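Local structure of putative uncharacterized protein (Helicobacter pylori, 3TDG) at residues Q231-E235 with D236-K240; Q109-Q112 with A113-T117; A144-K147 with D148-L151; I66-P69 with D70-Y73. The protein is a DsbG-like oxidoreductase with a thioredoxin fold that probably reduces or isomerises disulfide bonds in other proteins. All coordinates share one frame; numbering follows the deposited sequence.

Contact 1 of 4, residues Q231-E235 with D236-K240; sequences QKEPE and DLRTK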
ATOM      1  N   GLN A 231      39.331 -22.318  10.943  1.00 65.95           N
ATOM      2  CA  GLN A 231      39.273 -21.168  11.842  1.00 66.57           C
ATOM      3  C   GLN A 231      38.137 -21.342  12.839  1.00 67.01           C
ATOM      4  O   GLN A 231      37.074 -21.870  12.496  1.00 67.06           O
ATOM      5  CB  GLN A 231      39.063 -19.867  11.056  1.00 66.67           C
ATOM      6  CG  GLN A 231      39.776 -19.797   9.706  1.00 66.79           C
ATOM      7  CD  GLN A 231      41.290 -19.835   9.834  1.00 66.99           C
ATOM      8  OE1 GLN A 231      41.860 -19.310  10.793  1.00 66.00           O
ATOM      9  NE2 GLN A 231      41.950 -20.461   8.859  1.00 66.48           N
ATOM     10  N   LYS A 232      38.364 -20.909  14.075  1.00 67.90           N
ATOM     11  CA  LYS A 232      37.277 -20.845  15.051  1.00 68.78           C
ATOM     12  C   LYS A 232      36.499 -19.557  14.838  1.00 68.69           C
ATOM     13  O   LYS A 232      37.084 -18.483  14.729  1.00 68.77           O
ATOM     14  CB  LYS A 232      37.790 -20.968  16.487  1.00 68.94           C
ATOM     15  CG  LYS A 232      37.897 -22.423  16.947  1.00 70.49           C
ATOM     16  CD  LYS A 232      38.781 -22.574  18.167  1.00 72.14           C
ATOM     17  CE  LYS A 232      39.172 -24.023  18.351  1.00 72.47           C
ATOM     18  NZ  LYS A 232      39.968 -24.191  19.591  1.00 73.57           N
ATOM     19  N   GLU A 233      35.182 -19.693  14.752  1.00 68.96           N
ATOM     20  CA  GLU A 233      34.292 -18.595  14.402  1.00 69.15           C
ATOM     21  C   GLU A 233      33.707 -17.957  15.656  1.00 68.51           C
ATOM     22  O   GLU A 233      33.019 -18.638  16.416  1.00 68.74           O
ATOM     23  CB  GLU A 233      33.156 -19.117  13.518  1.00 69.49           C
ATOM     24  CG  GLU A 233      32.167 -18.048  13.084  1.00 71.26           C
ATOM     25  CD  GLU A 233      30.822 -18.626  12.706  1.00 73.92           C
ATOM     26  OE1 GLU A 233      30.131 -19.194  13.588  1.00 74.19           O
ATOM     27  OE2 GLU A 233      30.445 -18.500  11.522  1.00 76.20           O
ATOM     28  N   PRO A 234      33.978 -16.652  15.881  1.00 67.76           N
ATOM     29  CA  PRO A 234      33.373 -15.947  17.023  1.00 67.02           C
ATOM     30  C   PRO A 234      31.847 -15.822  16.882  1.00 66.53           C
ATOM     31  O   PRO A 234      31.340 -15.297  15.871  1.00 66.45           O
ATOM     32  CB  PRO A 234      34.071 -14.579  17.011  1.00 66.94           C
ATOM     33  CG  PRO A 234      34.582 -14.421  15.615  1.00 67.38           C
ATOM     34  CD  PRO A 234      34.943 -15.804  15.157  1.00 67.75           C
ATOM     35  N   GLU A 235      31.135 -16.321  17.895  1.00 65.56           N
ATOM     36  CA  GLU A 235      29.675 -16.479  17.873  1.00 64.84           C
ATOM     37  C   GLU A 235      28.932 -15.158  17.853  1.00 63.54           C
ATOM     38  O   GLU A 235      27.991 -14.978  17.074  1.00 63.14           O
ATOM     39  CB  GLU A 235      29.211 -17.264  19.101  1.00 65.33           C
ATOM     40  CG  GLU A 235      28.045 -18.190  18.824  1.00 67.93           C
ATOM     41  CD  GLU A 235      28.504 -19.562  18.348  1.00 71.31           C
ATOM     42  OE1 GLU A 235      27.727 -20.237  17.633  1.00 72.96           O
ATOM     43  OE2 GLU A 235      29.643 -19.967  18.692  1.00 72.56           O
ATOM     44  N   ASP A 236      29.347 -14.268  18.757  1.00 62.18           N
ATOM     45  CA  ASP A 236      28.821 -12.911  18.883  1.00 60.85           C
ATOM     46  C   ASP A 236      28.862 -12.170  17.540  1.00 59.33           C
ATOM     47  O   ASP A 236      27.864 -11.583  17.110  1.00 58.76           O
ATOM     48  CB  ASP A 236      29.635 -12.134  19.929  1.00 61.27           C
ATOM     49  CG  ASP A 236      31.162 -12.298  19.745  1.00 63.26           C
ATOM     50  OD1 ASP A 236      31.631 -13.378  19.298  1.00 65.05           O
ATOM     51  OD2 ASP A 236      31.907 -11.338  20.055  1.00 64.67           O
ATOM     52  N   LEU A 237      30.015 -12.224  16.877  1.00 57.07           N
ATOM     53  CA  LEU A 237      30.195 -11.499  15.634  1.00 55.31           C
ATOM     54  C   LEU A 237      29.369 -12.091  14.497  1.00 54.51           C
ATOM     55  O   LEU A 237      28.887 -11.343  13.647  1.00 53.85           O
ATOM     56  CB  LEU A 237      31.673 -11.387  15.265  1.00 54.68           C
ATOM     57  CG  LEU A 237      32.504 -10.523  16.220  1.00 54.75           C
ATOM     58  CD1 LEU A 237      33.946 -10.553  15.828  1.00 53.11           C
ATOM     59  CD2 LEU A 237      32.020  -9.076  16.295  1.00 55.08           C
ATOM     60  N   ARG A 238      29.175 -13.413  14.495  1.00 53.67           N
ATOM     61  CA  ARG A 238      28.366 -14.040  13.451  1.00 53.60           C
ATOM     62  C   ARG A 238      26.929 -13.536  13.507  1.00 52.71           C
ATOM     63  O   ARG A 238      26.347 -13.241  12.471  1.00 52.79           O
ATOM     64  CB  ARG A 238      28.402 -15.572  13.480  1.00 54.09           C
ATOM     65  CG  ARG A 238      28.161 -16.198  12.081  1.00 57.31           C
ATOM     66  CD  ARG A 238      27.234 -17.435  12.063  1.00 62.09           C
ATOM     67  NE  ARG A 238      27.285 -18.203  13.311  1.00 66.54           N
ATOM     68  CZ  ARG A 238      26.259 -18.353  14.151  1.00 68.16           C
ATOM     69  NH1 ARG A 238      25.076 -17.808  13.870  1.00 69.12           N
ATOM     70  NH2 ARG A 238      26.411 -19.058  15.270  1.00 68.22           N
ATOM     71  N   THR A 239      26.379 -13.410  14.714  1.00 51.49           N
ATOM     72  CA  THR A 239      25.040 -12.845  14.909  1.00 50.20           C
ATOM     73  C   THR A 239      24.949 -11.379  14.449  1.00 48.88           C
ATOM     74  O   THR A 239      23.971 -10.988  13.813  1.00 48.70           O
ATOM     75  CB  THR A 239      24.596 -12.960  16.385  1.00 50.45           C
ATOM     76  OG1 THR A 239      24.773 -14.312  16.819  1.00 52.61           O
ATOM     77  CG2 THR A 239      23.124 -12.564  16.557  1.00 50.19           C
ATOM     78  N   LYS A 240      25.963 -10.583  14.782  1.00 47.14           N
ATOM     79  CA  LYS A 240      26.057  -9.201  14.320  1.00 46.02           C
ATOM     80  C   LYS A 240      26.098  -9.135  12.779  1.00 44.98           C
ATOM     81  O   LYS A 240      25.393  -8.323  12.157  1.00 43.52           O
ATOM     82  CB  LYS A 240      27.292  -8.522  14.912  1.00 46.00           C
ATOM     83  CG  LYS A 240      27.314  -7.042  14.661  1.00 46.61           C
ATOM     84  CD  LYS A 240      28.642  -6.418  15.007  1.00 48.82           C
ATOM     85  CE  LYS A 240      28.421  -4.948  15.347  1.00 49.56           C
ATOM     86  NZ  LYS A 240      29.682  -4.176  15.468  1.00 52.25           N
TER
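At P234 and R238 the chain passes from an extended loop into helix 235-249, and the R238 N to P234 O hydrogen bond, 3.2 Å long, is one of those of the first turn. The next bond in the series, T239 N to E235 O, is 3.3 Å long. The T239 hydroxyl OG1 also donates to E235 O, from the other face of that carbonyl, so two donors grip one oxygen; a threonine in the helix readily folds its OG1 back in this way. R238 is the charged centre of the side-chain contact. E233 reaches it with an extended chain, CG anti to the backbone N (chi1 -180°), and its OE1 forms a salt bridge with R238 NE, a nearly straight hydrogen bond of 3.0 Å. The oxygen lies in the guanidinium plane, but the N-H reaches E233 OE1 from above the carboxylate plane. E235 lies alongside R238, and its OE1 makes a second salt bridge, 3.0 Å from R238 NH2, the carboxylate almost perpendicular (87°) to the guanidinium. E242 forms a salt bridge with NH1, which should fix the rotation of the group. Apart from the charges, P234 CG rests 3.9 Å from L237 CD1, and both side chains touch E199 of helix 188-206. P234, at the N-cap, lacks an N-H, which costs little at a helix start, where N-H groups have no acceptor within the helix. The whole is a helix N-terminus braced by a surface salt-bridge network.

Contact 2 of 4, residues Q109-Q112 with A113-T117; sequences QKVQ and ALNAT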
ATOM      1  N   GLN A 109       4.823  12.455 -15.583  1.00 41.19           N
ATOM      2  CA  GLN A 109       5.749  11.354 -15.805  1.00 41.68           C
ATOM      3  C   GLN A 109       7.209  11.720 -15.497  1.00 41.42           C
ATOM      4  O   GLN A 109       7.936  10.913 -14.931  1.00 41.21           O
ATOM      5  CB  GLN A 109       5.602  10.825 -17.233  1.00 41.93           C
ATOM      6  CG  GLN A 109       4.299  10.020 -17.401  1.00 43.75           C
ATOM      7  CD  GLN A 109       3.901   9.816 -18.852  1.00 45.42           C
ATOM      8  OE1 GLN A 109       2.797  10.186 -19.264  1.00 48.42           O
ATOM      9  NE2 GLN A 109       4.799   9.245 -19.635  1.00 44.50           N
ATOM     10  N   LYS A 110       7.619  12.927 -15.870  1.00 41.27           N
ATOM     11  CA  LYS A 110       8.972  13.419 -15.580  1.00 42.44           C
ATOM     12  C   LYS A 110       9.229  13.504 -14.052  1.00 42.09           C
ATOM     13  O   LYS A 110      10.207  12.947 -13.564  1.00 41.81           O
ATOM     14  CB  LYS A 110       9.197  14.776 -16.260  1.00 42.30           C
ATOM     15  CG  LYS A 110      10.541  15.417 -15.958  1.00 45.06           C
ATOM     16  CD  LYS A 110      10.731  16.718 -16.736  1.00 47.57           C
ATOM     17  CE  LYS A 110       9.794  17.815 -16.225  1.00 48.44           C
ATOM     18  NZ  LYS A 110      10.149  19.082 -16.900  1.00 49.99           N
ATOM     19  N   VAL A 111       8.333  14.161 -13.311  1.00 41.88           N
ATOM     20  CA  VAL A 111       8.471  14.261 -11.845  1.00 41.89           C
ATOM     21  C   VAL A 111       8.385  12.894 -11.139  1.00 42.80           C
ATOM     22  O   VAL A 111       9.102  12.651 -10.176  1.00 42.38           O
ATOM     23  CB  VAL A 111       7.484  15.289 -11.179  1.00 41.69           C
ATOM     24  CG1 VAL A 111       7.508  16.644 -11.891  1.00 40.14           C
ATOM     25  CG2 VAL A 111       6.089  14.754 -11.104  1.00 40.13           C
ATOM     26  N   GLN A 112       7.524  11.999 -11.620  1.00 43.38           N
ATOM     27  CA  GLN A 112       7.437  10.665 -11.031  1.00 44.52           C
ATOM     28  C   GLN A 112       8.734   9.875 -11.193  1.00 44.35           C
ATOM     29  O   GLN A 112       9.090   9.094 -10.313  1.00 44.63           O
ATOM     30  CB  GLN A 112       6.248   9.875 -11.582  1.00 45.22           C
ATOM     31  CG  GLN A 112       4.877  10.439 -11.153  1.00 48.85           C
ATOM     32  CD  GLN A 112       3.717   9.551 -11.571  1.00 52.50           C
ATOM     33  OE1 GLN A 112       3.708   8.991 -12.664  1.00 56.50           O
ATOM     34  NE2 GLN A 112       2.734   9.427 -10.705  1.00 53.09           N
ATOM     35  N   ALA A 113       9.439  10.086 -12.305  1.00 44.06           N
ATOM     36  CA  ALA A 113      10.727   9.430 -12.537  1.00 43.86           C
ATOM     37  C   ALA A 113      11.824  10.024 -11.651  1.00 43.79           C
ATOM     38  O   ALA A 113      12.612   9.282 -11.064  1.00 43.70           O
ATOM     39  CB  ALA A 113      11.127   9.503 -14.009  1.00 44.17           C
ATOM     40  N   LEU A 114      11.863  11.354 -11.558  1.00 43.35           N
ATOM     41  CA  LEU A 114      12.791  12.052 -10.660  1.00 43.66           C
ATOM     42  C   LEU A 114      12.560  11.702  -9.183  1.00 42.95           C
ATOM     43  O   LEU A 114      13.521  11.478  -8.452  1.00 43.08           O
ATOM     44  CB  LEU A 114      12.722  13.573 -10.876  1.00 43.86           C
ATOM     45  CG  LEU A 114      13.267  14.061 -12.228  1.00 46.40           C
ATOM     46  CD1 LEU A 114      12.830  15.495 -12.508  1.00 47.23           C
ATOM     47  CD2 LEU A 114      14.811  13.930 -12.318  1.00 45.82           C
ATOM     48  N   ASN A 115      11.295  11.646  -8.761  1.00 42.24           N
ATOM     49  CA  ASN A 115      10.947  11.374  -7.359  1.00 42.15           C
ATOM     50  C   ASN A 115      11.216   9.915  -6.983  1.00 42.42           C
ATOM     51  O   ASN A 115      11.618   9.639  -5.854  1.00 41.64           O
ATOM     52  CB  ASN A 115       9.482  11.715  -7.041  1.00 40.62           C
ATOM     53  CG  ASN A 115       9.171  13.201  -7.178  1.00 40.49           C
ATOM     54  OD1 ASN A 115      10.067  14.021  -7.271  1.00 36.52           O
ATOM     55  ND2 ASN A 115       7.873  13.543  -7.225  1.00 37.08           N
ATOM     56  N   ALA A 116      10.972   8.996  -7.920  1.00 42.65           N
ATOM     57  CA  ALA A 116      11.325   7.589  -7.720  1.00 43.68           C
ATOM     58  C   ALA A 116      12.831   7.420  -7.454  1.00 44.25           C
ATOM     59  O   ALA A 116      13.218   6.680  -6.549  1.00 44.73           O
ATOM     60  CB  ALA A 116      10.867   6.718  -8.912  1.00 43.99           C
ATOM     61  N   THR A 117      13.666   8.116  -8.226  1.00 44.79           N
ATOM     62  CA  THR A 117      15.127   8.111  -8.021  1.00 45.63           C
ATOM     63  C   THR A 117      15.536   8.743  -6.681  1.00 45.42           C
ATOM     64  O   THR A 117      16.415   8.222  -5.980  1.00 44.27           O
ATOM     65  CB  THR A 117      15.862   8.876  -9.143  1.00 45.37           C
ATOM     66  OG1 THR A 117      15.539   8.281 -10.399  1.00 48.81           O
ATOM     67  CG2 THR A 117      17.377   8.821  -8.956  1.00 46.72           C
TER
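V111 and N115 stand one turn apart on helix 98-129, joined by a 2.8 Å hydrogen bond from N115 N to V111 O. The N115 side chain folds back over that same carbonyl, because its CG lies beside its own backbone N (chi1 -64°). CB is 3.3 Å from V111 O and CG only 3.0 Å from it. At the tip, ND2 comes within 3.3 Å of V111 O, but at an angle too poor for a hydrogen bond. OD1 is 3.4 Å from V111 O, an acceptor like itself, and finds its donor in the backbone N-H of N74, so the short amide of asparagine suits a place where the helix meets the start of strand 74-79. K110 and L114 run side by side on a neighbouring flank, K110 CG and L114 CD1 4.1 Å apart. Here the lysine offers its methylene chain to the leucine and sends NZ on to a salt bridge with E51. The methyls of A113 and A116 lie against carbonyl oxygens of the preceding turn. Helix 98-129 lies against the antiparallel sheet: V111, the buried residue here, packs on N74 and P76 of strand 74-79, and L114 also touches N74.

Contact 3 of 4, residues A144-K147 with D148-L151; sequences AANK and DKIL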
ATOM      1  N   ALA A 144      44.967  12.594  -0.595  1.00 66.30           N
ATOM      2  CA  ALA A 144      44.310  13.365   0.480  1.00 66.48           C
ATOM      3  C   ALA A 144      43.227  14.333  -0.009  1.00 66.52           C
ATOM      4  O   ALA A 144      42.296  14.678   0.731  1.00 66.54           O
ATOM      5  CB  ALA A 144      45.358  14.111   1.316  1.00 66.71           C
ATOM      6  N   ALA A 145      43.367  14.768  -1.258  1.00 66.70           N
ATOM      7  CA  ALA A 145      42.406  15.648  -1.914  1.00 66.76           C
ATOM      8  C   ALA A 145      41.011  15.014  -2.015  1.00 66.76           C
ATOM      9  O   ALA A 145      39.985  15.709  -1.956  1.00 67.00           O
ATOM     10  CB  ALA A 145      42.931  16.014  -3.292  1.00 66.73           C
ATOM     11  N   ASN A 146      40.994  13.685  -2.135  1.00 66.61           N
ATOM     12  CA  ASN A 146      39.787  12.913  -2.425  1.00 66.09           C
ATOM     13  C   ASN A 146      39.147  12.246  -1.207  1.00 65.60           C
ATOM     14  O   ASN A 146      38.142  11.533  -1.345  1.00 65.31           O
ATOM     15  CB  ASN A 146      40.104  11.844  -3.482  1.00 66.38           C
ATOM     16  CG  ASN A 146      40.512  12.441  -4.817  1.00 66.63           C
ATOM     17  OD1 ASN A 146      40.054  13.521  -5.193  1.00 66.97           O
ATOM     18  ND2 ASN A 146      41.370  11.732  -5.543  1.00 66.76           N
ATOM     19  N   LYS A 147      39.720  12.488  -0.023  1.00 64.68           N
ATOM     20  CA  LYS A 147      39.274  11.847   1.224  1.00 63.71           C
ATOM     21  C   LYS A 147      37.782  12.016   1.540  1.00 62.69           C
ATOM     22  O   LYS A 147      37.192  11.170   2.224  1.00 62.44           O
ATOM     23  CB  LYS A 147      40.142  12.281   2.416  1.00 64.33           C
ATOM     24  CG  LYS A 147      40.061  13.764   2.769  1.00 65.31           C
ATOM     25  CD  LYS A 147      41.119  14.154   3.807  1.00 67.47           C
ATOM     26  CE  LYS A 147      40.589  14.048   5.235  1.00 67.86           C
ATOM     27  NZ  LYS A 147      39.470  15.009   5.473  1.00 69.01           N
ATOM     28  N   ASP A 148      37.171  13.079   1.019  1.00 61.08           N
ATOM     29  CA  ASP A 148      35.758  13.370   1.294  1.00 59.72           C
ATOM     30  C   ASP A 148      34.777  12.675   0.333  1.00 58.07           C
ATOM     31  O   ASP A 148      33.558  12.706   0.537  1.00 57.34           O
ATOM     32  CB  ASP A 148      35.524  14.881   1.290  1.00 60.32           C
ATOM     33  CG  ASP A 148      35.946  15.543   2.593  1.00 62.69           C
ATOM     34  OD1 ASP A 148      36.841  14.999   3.292  1.00 63.04           O
ATOM     35  OD2 ASP A 148      35.374  16.620   2.917  1.00 65.19           O
ATOM     36  N   LYS A 149      35.315  12.041  -0.702  1.00 56.44           N
ATOM     37  CA  LYS A 149      34.474  11.376  -1.704  1.00 55.17           C
ATOM     38  C   LYS A 149      34.215   9.926  -1.274  1.00 53.72           C
ATOM     39  O   LYS A 149      35.109   9.082  -1.324  1.00 53.55           O
ATOM     40  CB  LYS A 149      35.117  11.472  -3.095  1.00 55.20           C
ATOM     41  CG  LYS A 149      35.300  12.925  -3.603  1.00 55.79           C
ATOM     42  CD  LYS A 149      35.920  12.953  -5.012  1.00 56.43           C
ATOM     43  CE  LYS A 149      36.853  14.157  -5.190  1.00 56.64           C
ATOM     44  NZ  LYS A 149      37.704  14.058  -6.426  1.00 54.79           N
ATOM     45  N   ILE A 150      32.992   9.665  -0.826  1.00 52.31           N
ATOM     46  CA  ILE A 150      32.660   8.398  -0.169  1.00 51.25           C
ATOM     47  C   ILE A 150      32.058   7.369  -1.129  1.00 49.64           C
ATOM     48  O   ILE A 150      31.002   7.610  -1.722  1.00 49.68           O
ATOM     49  CB  ILE A 150      31.706   8.607   1.043  1.00 51.16           C
ATOM     50  CG1 ILE A 150      32.330   9.556   2.080  1.00 51.90           C
ATOM     51  CG2 ILE A 150      31.334   7.267   1.695  1.00 51.55           C
ATOM     52  CD1 ILE A 150      33.472   8.969   2.899  1.00 53.69           C
ATOM     53  N   LEU A 151      32.738   6.226  -1.251  1.00 47.49           N
ATOM     54  CA  LEU A 151      32.229   5.082  -2.019  1.00 45.49           C
ATOM     55  C   LEU A 151      31.922   3.886  -1.121  1.00 44.07           C
ATOM     56  O   LEU A 151      32.826   3.295  -0.545  1.00 43.52           O
ATOM     57  CB  LEU A 151      33.236   4.682  -3.099  1.00 45.11           C
ATOM     58  CG  LEU A 151      32.984   3.438  -3.955  1.00 45.49           C
ATOM     59  CD1 LEU A 151      31.661   3.524  -4.711  1.00 46.08           C
ATOM     60  CD2 LEU A 151      34.141   3.282  -4.919  1.00 46.29           C
TER
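N146 and K149 are tied together twice. K149 NZ donates to N146 OD1 at 2.7 Å, and K149 N donates to N146 O at 2.9 Å. The second is the closing bond of a type I beta turn running from N146 to K149, nearly straight at the hydrogen (163°), although the donor stands well above the carbonyl plane. The ammonium likewise approaches the amide oxygen from above the plane of its group, about 50° out of it. The lysine reaches that position by a chain bent at chi3 (-145°), which lays CE 3.3 Å from OD1. The other end of the amide is also used: N146 ND2 donates to K174 O, so the asparagine is held through both its polar atoms, as befits a buried side chain. At the two central positions of the turn, K147 and D148 point the same way side by side. K147 curls at chi3 and chi4, and its NZ makes a weak salt bridge of 3.4 Å with D148 OD1. Packing is slight across the turn itself, K147 O lying 4.4 Å from I150 CD1; I150 and L151 instead lead into strand 150-155, where they pack on strand 177-182. The chemistry implies two unequal ties: the buried N146 amide, bonded through both OD1 and ND2, links the turn to K149 and K174, while the weak K147-D148 pair lies between two exposed residues, where water would probably weaken it further.

Contact 4 of 4, residues I66-P69 with D70-Y73; sequences IEDP and DTKY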
ATOM      1  N   ILE A  66       7.557  22.696  -8.419  1.00 38.87           N
ATOM      2  CA  ILE A  66       8.325  23.172  -7.278  1.00 38.29           C
ATOM      3  C   ILE A  66       9.107  22.014  -6.682  1.00 39.15           C
ATOM      4  O   ILE A  66       8.791  20.860  -6.949  1.00 39.42           O
ATOM      5  CB  ILE A  66       7.425  23.858  -6.185  1.00 38.07           C
ATOM      6  CG1 ILE A  66       6.404  22.895  -5.567  1.00 37.11           C
ATOM      7  CG2 ILE A  66       6.758  25.146  -6.722  1.00 37.71           C
ATOM      8  CD1 ILE A  66       6.996  21.992  -4.435  1.00 38.22           C
ATOM      9  N   GLU A  67      10.134  22.329  -5.893  1.00 39.59           N
ATOM     10  CA  GLU A  67      10.882  21.333  -5.143  1.00 40.57           C
ATOM     11  C   GLU A  67      10.552  21.472  -3.665  1.00 40.63           C
ATOM     12  O   GLU A  67      10.662  22.555  -3.117  1.00 40.24           O
ATOM     13  CB  GLU A  67      12.378  21.555  -5.330  1.00 41.15           C
ATOM     14  CG  GLU A  67      13.235  20.507  -4.637  1.00 43.48           C
ATOM     15  CD  GLU A  67      14.683  20.944  -4.535  1.00 48.97           C
ATOM     16  OE1 GLU A  67      14.953  22.006  -3.922  1.00 49.66           O
ATOM     17  OE2 GLU A  67      15.548  20.227  -5.080  1.00 52.33           O
ATOM     18  N   ASP A  68      10.124  20.381  -3.036  1.00 41.24           N
ATOM     19  CA  ASP A  68       9.882  20.363  -1.590  1.00 42.04           C
ATOM     20  C   ASP A  68      11.264  20.441  -0.887  1.00 42.57           C
ATOM     21  O   ASP A  68      12.138  19.648  -1.184  1.00 42.39           O
ATOM     22  CB  ASP A  68       9.130  19.073  -1.239  1.00 42.32           C
ATOM     23  CG  ASP A  68       8.869  18.912   0.264  1.00 43.37           C
ATOM     24  OD1 ASP A  68       9.777  19.153   1.083  1.00 44.03           O
ATOM     25  OD2 ASP A  68       7.751  18.506   0.617  1.00 44.22           O
ATOM     26  N   PRO A  69      11.477  21.417   0.022  1.00 43.17           N
ATOM     27  CA  PRO A  69      12.845  21.536   0.570  1.00 43.55           C
ATOM     28  C   PRO A  69      13.245  20.401   1.522  1.00 43.72           C
ATOM     29  O   PRO A  69      14.416  20.257   1.820  1.00 44.36           O
ATOM     30  CB  PRO A  69      12.801  22.876   1.309  1.00 43.13           C
ATOM     31  CG  PRO A  69      11.364  22.911   1.843  1.00 43.82           C
ATOM     32  CD  PRO A  69      10.546  22.366   0.670  1.00 43.00           C
ATOM     33  N   ASP A  70      12.285  19.603   1.984  1.00 44.87           N
ATOM     34  CA  ASP A  70      12.580  18.491   2.896  1.00 45.97           C
ATOM     35  C   ASP A  70      12.849  17.181   2.147  1.00 46.02           C
ATOM     36  O   ASP A  70      13.888  16.552   2.348  1.00 46.55           O
ATOM     37  CB  ASP A  70      11.455  18.297   3.928  1.00 46.69           C
ATOM     38  CG  ASP A  70      11.179  19.564   4.755  1.00 48.79           C
ATOM     39  OD1 ASP A  70      10.014  19.796   5.144  1.00 53.65           O
ATOM     40  OD2 ASP A  70      12.123  20.327   5.012  1.00 50.64           O
ATOM     41  N   THR A  71      11.918  16.782   1.280  1.00 45.04           N
ATOM     42  CA  THR A  71      12.006  15.513   0.566  1.00 44.29           C
ATOM     43  C   THR A  71      12.776  15.624  -0.750  1.00 43.84           C
ATOM     44  O   THR A  71      13.199  14.609  -1.308  1.00 44.07           O
ATOM     45  CB  THR A  71      10.603  14.991   0.243  1.00 44.55           C
ATOM     46  OG1 THR A  71       9.924  15.958  -0.573  1.00 43.54           O
ATOM     47  CG2 THR A  71       9.786  14.706   1.546  1.00 44.16           C
ATOM     48  N   LYS A  72      12.941  16.856  -1.237  1.00 42.95           N
ATOM     49  CA  LYS A  72      13.482  17.149  -2.578  1.00 42.78           C
ATOM     50  C   LYS A  72      12.580  16.630  -3.725  1.00 41.74           C
ATOM     51  O   LYS A  72      12.961  16.717  -4.893  1.00 41.54           O
ATOM     52  CB  LYS A  72      14.940  16.655  -2.755  1.00 43.54           C
ATOM     53  CG  LYS A  72      15.903  17.017  -1.617  1.00 45.62           C
ATOM     54  CD  LYS A  72      16.046  18.515  -1.486  1.00 48.56           C
ATOM     55  CE  LYS A  72      16.924  18.865  -0.300  1.00 52.32           C
ATOM     56  NZ  LYS A  72      16.748  20.306  -0.002  1.00 53.95           N
ATOM     57  N   TYR A  73      11.390  16.122  -3.388  1.00 40.66           N
ATOM     58  CA  TYR A  73      10.400  15.725  -4.393  1.00 39.52           C
ATOM     59  C   TYR A  73       9.984  16.919  -5.245  1.00 39.00           C
ATOM     60  O   TYR A  73       9.854  18.042  -4.738  1.00 37.84           O
ATOM     61  CB  TYR A  73       9.169  15.078  -3.745  1.00 39.96           C
ATOM     62  CG  TYR A  73       9.457  13.740  -3.095  1.00 40.85           C
ATOM     63  CD1 TYR A  73      10.492  12.928  -3.561  1.00 42.20           C
ATOM     64  CD2 TYR A  73       8.678  13.269  -2.039  1.00 43.31           C
ATOM     65  CE1 TYR A  73      10.755  11.696  -2.986  1.00 43.65           C
ATOM     66  CE2 TYR A  73       8.939  12.028  -1.452  1.00 44.32           C
ATOM     67  CZ  TYR A  73       9.984  11.257  -1.930  1.00 44.94           C
ATOM     68  OH  TYR A  73      10.270  10.029  -1.380  1.00 47.54           O
TER
HETATM   69  O   HOH W   1       7.334  16.045  -0.616  1.00 49.95           O
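D68 and Y73 face each other where the chain reverses after strand 62-67, the two segments running 147° apart. D68 N donates to Y73 O in a straight bond of 2.9 Å, and within the loop K72 N returns to D68 O, also at 2.9 Å. K72 takes the left-handed backbone conformation (phi 64°), which lets the chain turn back toward strand 74-79. The D68 carboxylate organises the loop. A chi1 of 178° puts it across from its own backbone N, within reach of D70 and T71, and its OD1 accepts D70 N at 2.7 Å, nearly along the C-O axis, and T71 N at 3.2 Å, from well above the carboxylate plane. Aspartate fits here because its short chain can reach N-H groups two and three residues on. Its OD2 forms a salt bridge with K45 and takes a hydrogen bond from a water that also pairs with T71 OG1. That hydroxyl in turn accepts Y73 N at 3.2 Å, while T71 CB lies over one face of the Y73 ring, toward its rim. D70 OD1 comes within 4.1 Å of D68 OD1, a like-charge approach probably eased by K45, which pairs with D68 OD2 and, weakly and at long range, with D70 OD1. K72 bends at chi2 to carry NZ to P69 O, 3.0 Å away. E67, whose carboxylate pairs with R48, lays its CG by K72 O. The arrangement is a beta hairpin loop with an Asx turn at D68 and an ST turn at T71, joining two neighbouring strands of the antiparallel sheet.

How the contacts relate
Along the chain the order is contact 4, contact 2, contact 3, contact 1. Contacts 4 and 2 share the N-terminal part: their centres are 12 Å apart, and they touch where N115 OD1 lies 3.4 Å from Y73 CA, so the hairpin of the antiparallel sheet rests on helix 98-129. That long helix then leads toward the mixed sheet, where contact 3 opens strand 150-155. Contact 1, on helix 235-249, has its centre 32 Å from that of contact 3 and 43 Å from that of contact 2. The spread reflects an elongated, two-part molecule, consistent with DsbG relatives, in which a helix connects an N-terminal domain to a thioredoxin-fold domain.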